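PDB 1NMO: hypothetical protein ybgI from Escherichia coli, Escherichia coli O157:H7, which is of unknown function but carries a dinuclear metal site and may help degrade radiation-damaged nucleotides. Local coordinates for residues Ala57-Trp68 and Asp90-Asp101. Numbering follows the deposited sequence.
Sequences ADAVIVHHGYFW and DINLYGWHLPLD. With FE (Fe (III) ion), chain H; FE (Fe (III) ion), chain G.
Asn92 grips Asp58 O twice, through its backbone N and, almost straight (177°), through its side-chain ND2 at 3.1 Å; its amide end has a further polar partner in Gly31. From there strand 92-95 runs parallel to strand 59-62, the two joined by helix 78-88 in a beta-alpha-beta unit. In Leu93 a chi1 of 169° turns CG away from the amide nitrogen, setting CD1 against Val60 CG1 and CD2 over one face of the Tyr66 ring, a CH-pi contact 3.9 Å from the ring centroid. On the other face of the sheet, Tyr94 meets Ala59 CB at its ring edge. Gly95 CA makes a CA-H...O contact with Val62 O (3.2 Å). The Trp96 edge abuts Ile61 CG2, while Trp96 O accepts a bond from His63 ND1 (3.1 Å), lying in the carbonyl plane on a lone pair. The His97 ring takes the edge of Trp68 on its face in a T-shaped pair, Trp68 CH2 lying 3.4 Å from His97 CD2. Asp101 OD2 (2.4 Å) and His63 NE2 (2.5 Å) bind one iron; His64 holds the second, and Glu219 bridges both. The ND1 bond probably helps set the His63 rotation, with NE2 turned to iron; the turn after strand 59-62 and helix 98-102 thus supply ligands to the dinuclear site.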
loop_
_atom_site.group_PDB
_atom_site.type_symbol
_atom_site.label_atom_id
_atom_site.label_comp_id
_atom_site.label_asym_id
_atom_site.label_seq_id
_atom_site.Cartn_x
_atom_site.Cartn_y
_atom_site.Cartn_z
ATOM N N ALA A 57 19.344 -33.969 -9.458
ATOM C CA ALA A 57 20.795 -33.861 -9.226
ATOM C C ALA A 57 21.423 -35.020 -8.509
ATOM O O ALA A 57 20.783 -35.714 -7.674
ATOM C CB ALA A 57 21.129 -32.577 -8.485
ATOM N N ASP A 58 22.700 -35.247 -8.836
ATOM C CA ASP A 58 23.507 -36.281 -8.146
ATOM C C ASP A 58 24.297 -35.641 -6.924
ATOM O O ASP A 58 24.778 -36.338 -6.003
ATOM C CB ASP A 58 24.557 -36.852 -9.081
ATOM C CG ASP A 58 23.955 -37.546 -10.264
ATOM O OD1 ASP A 58 22.992 -38.335 -10.093
ATOM O OD2 ASP A 58 24.462 -37.319 -11.376
ATOM N N ALA A 59 24.476 -34.329 -6.940
ATOM C CA ALA A 59 25.169 -33.702 -5.819
ATOM C C ALA A 59 24.648 -32.306 -5.613
ATOM O O ALA A 59 24.080 -31.691 -6.519
ATOM C CB ALA A 59 26.626 -33.635 -6.077
ATOM N N VAL A 60 24.878 -31.798 -4.415
ATOM C CA VAL A 60 24.545 -30.414 -4.121
ATOM C C VAL A 60 25.798 -29.814 -3.540
ATOM O O VAL A 60 26.448 -30.457 -2.705
ATOM C CB VAL A 60 23.453 -30.295 -3.081
ATOM C CG1 VAL A 60 23.266 -28.816 -2.632
ATOM C CG2 VAL A 60 22.235 -30.743 -3.725
ATOM N N ILE A 61 26.190 -28.634 -4.034
ATOM C CA ILE A 61 27.367 -27.973 -3.488
ATOM C C ILE A 61 26.935 -26.568 -2.984
ATOM O O ILE A 61 26.178 -25.854 -3.672
ATOM C CB ILE A 61 28.486 -27.858 -4.526
ATOM C CG1 ILE A 61 28.854 -29.246 -5.080
ATOM C CG2 ILE A 61 29.659 -27.177 -3.837
ATOM C CD1 ILE A 61 30.048 -29.278 -6.061
ATOM N N VAL A 62 27.396 -26.185 -1.787
ATOM C CA VAL A 62 26.977 -24.945 -1.164
ATOM C C VAL A 62 28.047 -24.236 -0.377
ATOM O O VAL A 62 29.104 -24.816 -0.154
ATOM C CB VAL A 62 25.835 -25.190 -0.135
ATOM C CG1 VAL A 62 24.585 -25.723 -0.806
ATOM C CG2 VAL A 62 26.293 -26.118 0.920
ATOM N N HIS A 63 27.802 -22.954 -0.034
ATOM C CA HIS A 63 28.731 -22.217 0.800
ATOM C C HIS A 63 28.443 -22.533 2.277
ATOM O O HIS A 63 29.381 -22.579 3.076
ATOM C CB HIS A 63 28.601 -20.746 0.588
ATOM C CG HIS A 63 29.544 -19.911 1.414
ATOM N ND1 HIS A 63 30.846 -20.294 1.709
ATOM C CD2 HIS A 63 29.359 -18.698 2.011
ATOM C CE1 HIS A 63 31.411 -19.353 2.461
ATOM N NE2 HIS A 63 30.528 -18.374 2.667
ATOM N N HIS A 64 27.152 -22.733 2.619
ATOM C CA HIS A 64 26.690 -23.054 3.983
ATOM C C HIS A 64 25.974 -24.423 4.069
ATOM O O HIS A 64 24.776 -24.573 3.747
ATOM C CB HIS A 64 25.698 -22.013 4.492
ATOM C CG HIS A 64 26.230 -20.624 4.553
ATOM N ND1 HIS A 64 25.864 -19.653 3.646
ATOM C CD2 HIS A 64 27.084 -20.031 5.422
ATOM C CE1 HIS A 64 26.457 -18.521 3.961
ATOM N NE2 HIS A 64 27.199 -18.720 5.034
ATOM N N GLY A 65 26.698 -25.437 4.529
ATOM C CA GLY A 65 26.103 -26.768 4.618
ATOM C C GLY A 65 25.696 -27.007 6.035
ATOM O O GLY A 65 25.123 -26.102 6.644
ATOM N N TYR A 66 26.027 -28.180 6.601
ATOM C CA TYR A 66 25.572 -28.492 7.980
ATOM C C TYR A 66 26.697 -28.783 8.989
ATOM O O TYR A 66 27.876 -28.533 8.732
ATOM C CB TYR A 66 24.649 -29.718 7.942
ATOM C CG TYR A 66 23.530 -29.684 6.914
ATOM C CD1 TYR A 66 22.921 -28.514 6.599
ATOM C CD2 TYR A 66 23.087 -30.856 6.241
ATOM C CE1 TYR A 66 21.914 -28.460 5.628
ATOM C CE2 TYR A 66 22.060 -30.800 5.269
ATOM C CZ TYR A 66 21.496 -29.576 4.971
ATOM O OH TYR A 66 20.543 -29.357 3.967
ATOM N N PHE A 67 26.298 -29.279 10.159
ATOM C CA PHE A 67 27.259 -29.720 11.192
ATOM C C PHE A 67 28.186 -28.640 11.706
ATOM O O PHE A 67 29.392 -28.868 11.808
ATOM C CB PHE A 67 28.093 -30.833 10.591
ATOM C CG PHE A 67 27.252 -31.851 9.866
ATOM C CD1 PHE A 67 26.129 -32.380 10.486
ATOM C CD2 PHE A 67 27.565 -32.264 8.593
ATOM C CE1 PHE A 67 25.323 -33.308 9.840
ATOM C CE2 PHE A 67 26.786 -33.175 7.951
ATOM C CZ PHE A 67 25.646 -33.701 8.597
ATOM N N TRP A 68 27.624 -27.452 11.960
ATOM C CA TRP A 68 28.368 -26.310 12.515
ATOM C C TRP A 68 28.804 -26.632 13.966
ATOM O O TRP A 68 28.065 -27.297 14.750
ATOM C CB TRP A 68 27.490 -25.049 12.517
ATOM C CG TRP A 68 27.181 -24.603 11.136
ATOM C CD1 TRP A 68 26.117 -25.038 10.358
ATOM C CD2 TRP A 68 28.057 -23.855 10.232
ATOM N NE1 TRP A 68 26.298 -24.630 9.025
ATOM C CE2 TRP A 68 27.454 -23.902 8.918
ATOM C CE3 TRP A 68 29.285 -23.155 10.394
ATOM C CZ2 TRP A 68 28.045 -23.278 7.781
ATOM C CZ3 TRP A 68 29.873 -22.536 9.256
ATOM C CH2 TRP A 68 29.244 -22.604 7.969
ATOM N N ASP A 90 19.788 -40.375 -2.387
ATOM C CA ASP A 90 21.210 -40.632 -2.652
ATOM C C ASP A 90 21.906 -39.440 -3.222
ATOM O O ASP A 90 22.764 -39.566 -4.102
ATOM C CB ASP A 90 21.403 -41.772 -3.616
ATOM C CG ASP A 90 20.811 -43.042 -3.120
ATOM O OD1 ASP A 90 21.155 -43.432 -1.977
ATOM O OD2 ASP A 90 19.990 -43.650 -3.894
ATOM N N ILE A 91 21.540 -38.273 -2.740
ATOM C CA ILE A 91 22.176 -37.069 -3.235
ATOM C C ILE A 91 23.387 -36.724 -2.340
ATOM O O ILE A 91 23.221 -36.640 -1.134
ATOM C CB ILE A 91 21.181 -35.898 -3.201
ATOM C CG1 ILE A 91 20.048 -36.092 -4.183
ATOM C CG2 ILE A 91 21.872 -34.619 -3.531
ATOM C CD1 ILE A 91 19.051 -34.927 -4.181
ATOM N N ASN A 92 24.594 -36.587 -2.907
ATOM C CA ASN A 92 25.784 -36.110 -2.144
ATOM C C ASN A 92 25.710 -34.594 -1.721
ATOM O O ASN A 92 25.450 -33.720 -2.562
ATOM C CB ASN A 92 27.064 -36.260 -2.995
ATOM C CG ASN A 92 27.332 -37.691 -3.358
ATOM O OD1 ASN A 92 28.070 -38.392 -2.667
ATOM N ND2 ASN A 92 26.671 -38.173 -4.406
ATOM N N LEU A 93 25.907 -34.238 -0.456
ATOM C CA LEU A 93 25.939 -32.780 -0.174
ATOM C C LEU A 93 27.375 -32.437 0.130
ATOM O O LEU A 93 27.990 -33.084 0.993
ATOM C CB LEU A 93 25.173 -32.373 1.074
ATOM C CG LEU A 93 25.403 -30.922 1.539
ATOM C CD1 LEU A 93 24.650 -30.026 0.568
ATOM C CD2 LEU A 93 24.826 -30.668 2.945
ATOM N N TYR A 94 27.936 -31.437 -0.565
ATOM C CA TYR A 94 29.299 -30.972 -0.268
ATOM C C TYR A 94 29.039 -29.528 0.104
ATOM O O TYR A 94 28.052 -28.935 -0.404
ATOM C CB TYR A 94 30.203 -30.914 -1.516
ATOM C CG TYR A 94 30.413 -32.211 -2.319
ATOM C CD1 TYR A 94 29.410 -32.732 -3.083
ATOM C CD2 TYR A 94 31.649 -32.873 -2.310
ATOM C CE1 TYR A 94 29.603 -33.893 -3.862
ATOM C CE2 TYR A 94 31.863 -34.049 -3.067
ATOM C CZ TYR A 94 30.840 -34.538 -3.847
ATOM O OH TYR A 94 31.080 -35.644 -4.666
ATOM N N GLY A 95 29.897 -28.977 0.979
ATOM C CA GLY A 95 29.881 -27.571 1.384
ATOM C C GLY A 95 31.356 -27.112 1.583
ATOM O O GLY A 95 32.199 -27.926 2.015
ATOM N N TRP A 96 31.714 -25.872 1.203
ATOM C CA TRP A 96 33.023 -25.289 1.467
ATOM C C TRP A 96 32.752 -23.911 2.080
ATOM O O TRP A 96 32.224 -23.015 1.417
ATOM C CB TRP A 96 33.855 -25.122 0.203
ATOM C CG TRP A 96 34.579 -26.371 -0.139
ATOM C CD1 TRP A 96 35.785 -26.767 0.342
ATOM C CD2 TRP A 96 34.087 -27.470 -0.936
ATOM N NE1 TRP A 96 36.081 -28.030 -0.084
ATOM C CE2 TRP A 96 35.058 -28.490 -0.872
ATOM C CE3 TRP A 96 32.911 -27.683 -1.703
ATOM C CZ2 TRP A 96 34.905 -29.704 -1.523
ATOM C CZ3 TRP A 96 32.745 -28.875 -2.351
ATOM C CH2 TRP A 96 33.749 -29.893 -2.257
ATOM N N HIS A 97 33.111 -23.725 3.348
ATOM C CA HIS A 97 32.892 -22.458 4.036
ATOM C C HIS A 97 34.110 -21.509 3.854
ATOM O O HIS A 97 34.288 -20.987 2.752
ATOM C CB HIS A 97 32.578 -22.736 5.516
ATOM C CG HIS A 97 32.123 -21.539 6.293
ATOM N ND1 HIS A 97 32.723 -21.154 7.482
ATOM C CD2 HIS A 97 31.170 -20.605 6.035
ATOM C CE1 HIS A 97 32.169 -20.031 7.915
ATOM N NE2 HIS A 97 31.223 -19.675 7.060
ATOM N N LEU A 98 35.003 -21.319 4.835
ATOM C CA LEU A 98 36.056 -20.299 4.623
ATOM C C LEU A 98 36.862 -20.411 3.338
ATOM O O LEU A 98 37.167 -19.375 2.650
ATOM C CB LEU A 98 36.972 -20.189 5.863
ATOM C CG LEU A 98 36.100 -19.820 7.106
ATOM C CD1 LEU A 98 36.955 -19.715 8.385
ATOM C CD2 LEU A 98 35.387 -18.503 6.898
ATOM N N PRO A 99 37.201 -21.641 2.936
ATOM C CA PRO A 99 37.979 -21.688 1.688
ATOM C C PRO A 99 37.251 -21.000 0.548
ATOM O O PRO A 99 37.879 -20.371 -0.354
ATOM C CB PRO A 99 38.183 -23.193 1.450
ATOM C CG PRO A 99 38.208 -23.748 2.891
ATOM C CD PRO A 99 37.024 -22.981 3.505
ATOM N N LEU A 100 35.922 -21.068 0.556
ATOM C CA LEU A 100 35.170 -20.427 -0.565
ATOM C C LEU A 100 35.011 -18.909 -0.354
ATOM O O LEU A 100 34.537 -18.198 -1.229
ATOM C CB LEU A 100 33.820 -21.146 -0.786
ATOM C CG LEU A 100 33.104 -20.889 -2.137
ATOM C CD1 LEU A 100 34.017 -21.212 -3.330
ATOM C CD2 LEU A 100 31.962 -21.912 -2.196
ATOM N N ASP A 101 35.391 -18.413 0.811
ATOM C CA ASP A 101 35.404 -16.960 1.032
ATOM C C ASP A 101 36.776 -16.422 0.595
ATOM O O ASP A 101 36.869 -15.472 -0.175
ATOM C CB ASP A 101 35.187 -16.597 2.534
ATOM C CG ASP A 101 33.747 -16.735 2.945
ATOM O OD1 ASP A 101 32.901 -16.250 2.158
ATOM O OD2 ASP A 101 33.438 -17.347 4.001
HETATM FE FE FE H . 31.175 -16.461 4.193
HETATM FE FE FE G . 28.164 -16.817 5.103
HETATM O O HOH W 1 32.284 -14.782 5.452
#